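Side-chain contact in microbial serine proteinases; subtilisin (Bacillus subtilis, PDB 2GKO), which hydrolyses peptide bonds as a calcium-loaded subtilisin-family serine protease from a psychrophilic source: residues A[200-203]-A[207-210]. Numbering follows the deposited sequence.
Sequences YRVA and SRGH
Arg208 reaches back from the loop that follows strand 199-202 of the subtilisin fold and grips the chain where that strand ends, at Val202 and Ala203. The polar part of the contact lies at the guanidinium edge. NH1 of Arg208 donates to the carbonyl O of Ala203 in a nearly straight bond of 2.9 Å, the acceptor lying close to the guanidinium plane and the donor tilted 23° from the carbonyl plane. The same NH1 also bonds Ser206 O, while NH2 bonds Asn291 O, so two carbonyls of the turn and one from a distant loop take up N-H groups of one buried cation. The nonpolar part is a methyl over a face: CG1 of Val202, anti to its own backbone N (chi1 -178°), sits above the guanidinium, 3.8 Å from CZ of Arg208. A single bend in the arginine chain, at chi2 (60°), followed by an extended end, brings the guanidinium to Ala203 O and under this methyl. A methionine in its place would probably leave the carbonyls of Ala203, Ser206 and Asn291 without this donor and the loop less firmly tied to the strand end. Solvent completes the link, one water donating to Val202 O at 2.7 Å and accepting from Arg208 NH2 at 2.9 Å.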
ATOM      1  N   TYR A 200     -10.489 -14.894  -5.635  1.00 15.91           N
ATOM      2  CA  TYR A 200      -9.058 -14.790  -5.850  1.00 14.48           C
ATOM      3  C   TYR A 200      -8.320 -15.568  -4.760  1.00 14.19           C
ATOM      4  O   TYR A 200      -8.800 -15.716  -3.632  1.00 13.73           O
ATOM      5  CB  TYR A 200      -8.631 -13.323  -5.861  1.00 14.45           C
ATOM      6  CG  TYR A 200      -9.026 -12.636  -7.139  1.00 12.41           C
ATOM      7  CD1 TYR A 200      -8.316 -12.855  -8.303  1.00 13.02           C
ATOM      8  CD2 TYR A 200     -10.129 -11.797  -7.186  1.00 13.53           C
ATOM      9  CE1 TYR A 200      -8.665 -12.235  -9.478  1.00 13.92           C
ATOM     10  CE2 TYR A 200     -10.488 -11.177  -8.362  1.00 13.95           C
ATOM     11  CZ  TYR A 200      -9.770 -11.396  -9.500  1.00 14.09           C
ATOM     12  OH  TYR A 200     -10.123 -10.781 -10.690  1.00 15.68           O
ATOM     13  N   ARG A 201      -7.126 -16.041  -5.108  1.00 13.40           N
ATOM     14  CA  ARG A 201      -6.354 -16.911  -4.233  1.00 13.09           C
ATOM     15  C   ARG A 201      -5.198 -16.102  -3.631  1.00 12.12           C
ATOM     16  O   ARG A 201      -4.572 -15.320  -4.326  1.00 12.36           O
ATOM     17  CB  ARG A 201      -5.809 -18.072  -5.041  1.00 13.29           C
ATOM     18  CG  ARG A 201      -5.012 -19.081  -4.255  1.00 13.88           C
ATOM     19  CD  ARG A 201      -4.562 -20.243  -5.084  1.00 15.64           C
ATOM     20  NE  ARG A 201      -3.945 -21.291  -4.272  1.00 16.13           N
ATOM     21  CZ  ARG A 201      -2.672 -21.331  -3.904  1.00 17.13           C
ATOM     22  NH1 ARG A 201      -1.807 -20.386  -4.264  1.00 16.63           N
ATOM     23  NH2 ARG A 201      -2.269 -22.327  -3.136  1.00 17.21           N
ATOM     24  N   VAL A 202      -4.934 -16.313  -2.348  1.00 11.31           N
ATOM     25  CA  VAL A 202      -3.762 -15.717  -1.701  1.00 10.86           C
ATOM     26  C   VAL A 202      -2.527 -16.416  -2.253  1.00 11.13           C
ATOM     27  O   VAL A 202      -2.481 -17.642  -2.318  1.00 11.75           O
ATOM     28  CB  VAL A 202      -3.772 -15.882  -0.176  1.00 11.04           C
ATOM     29  CG1 VAL A 202      -2.545 -15.187   0.437  1.00 11.01           C
ATOM     30  CG2 VAL A 202      -5.055 -15.305   0.438  1.00 12.47           C
ATOM     31  N   ALA A 203      -1.513 -15.629  -2.619  1.00 10.03           N
ATOM     32  CA  ALA A 203      -0.264 -16.186  -3.078  1.00  9.61           C
ATOM     33  C   ALA A 203       0.461 -16.901  -1.941  1.00  9.93           C
ATOM     34  O   ALA A 203       0.457 -16.438  -0.826  1.00 10.05           O
ATOM     35  CB  ALA A 203       0.591 -15.086  -3.697  1.00  9.20           C
ATOM     36  N   SER A 207       2.896 -13.421   3.636  1.00  9.71           N
ATOM     37  CA  SER A 207       3.047 -13.738   5.052  1.00  9.79           C
ATOM     38  C   SER A 207       1.682 -13.902   5.703  1.00 10.53           C
ATOM     39  O   SER A 207       0.761 -13.100   5.477  1.00 10.71           O
ATOM     40  CB  SER A 207       3.828 -12.648   5.765  1.00  9.59           C
ATOM     41  OG  SER A 207       5.207 -12.685   5.400  1.00 10.84           O
ATOM     42  N   ARG A 208       1.577 -14.937   6.520  1.00 10.57           N
ATOM     43  CA  ARG A 208       0.351 -15.254   7.267  1.00 10.99           C
ATOM     44  C   ARG A 208       0.369 -14.700   8.670  1.00 11.55           C
ATOM     45  O   ARG A 208       1.406 -14.587   9.323  1.00 10.78           O
ATOM     46  CB  ARG A 208       0.157 -16.779   7.345  1.00 11.23           C
ATOM     47  CG  ARG A 208      -0.644 -17.370   6.239  1.00 11.11           C
ATOM     48  CD  ARG A 208      -0.064 -17.167   4.835  1.00 10.35           C
ATOM     49  NE  ARG A 208      -0.887 -17.867   3.849  1.00 11.07           N
ATOM     50  CZ  ARG A 208      -0.736 -17.829   2.533  1.00 11.02           C
ATOM     51  NH1 ARG A 208       0.230 -17.134   1.969  1.00 11.18           N
ATOM     52  NH2 ARG A 208      -1.560 -18.517   1.760  1.00 11.29           N
ATOM     53  N   GLY A 209      -0.814 -14.360   9.180  1.00 11.31           N
ATOM     54  CA  GLY A 209      -0.937 -13.962  10.557  1.00 11.42           C
ATOM     55  C   GLY A 209      -0.874 -15.170  11.493  1.00 12.22           C
ATOM     56  O   GLY A 209      -0.603 -16.307  11.058  1.00 11.96           O
ATOM     57  N   HIS A 210      -1.174 -14.910  12.757  1.00 12.48           N
ATOM     58  CA  HIS A 210      -1.079 -15.891  13.838  1.00 12.84           C
ATOM     59  C   HIS A 210      -2.411 -16.551  14.121  1.00 13.44           C
ATOM     60  O   HIS A 210      -3.452 -15.884  14.133  1.00 13.03           O
ATOM     61  CB  HIS A 210      -0.524 -15.219  15.101  1.00 12.54           C
ATOM     62  CG  HIS A 210       0.885 -14.738  14.949  1.00 13.66           C
ATOM     63  ND1 HIS A 210       1.973 -15.538  15.226  1.00 14.60           N
ATOM     64  CD2 HIS A 210       1.387 -13.568  14.489  1.00 14.28           C
ATOM     65  CE1 HIS A 210       3.081 -14.874  14.947  1.00 16.05           C
ATOM     66  NE2 HIS A 210       2.753 -13.681  14.490  1.00 15.30           N
TER
HETATM   67  O   HOH W   1      -1.445 -19.671  -0.876  1.00 11.71           O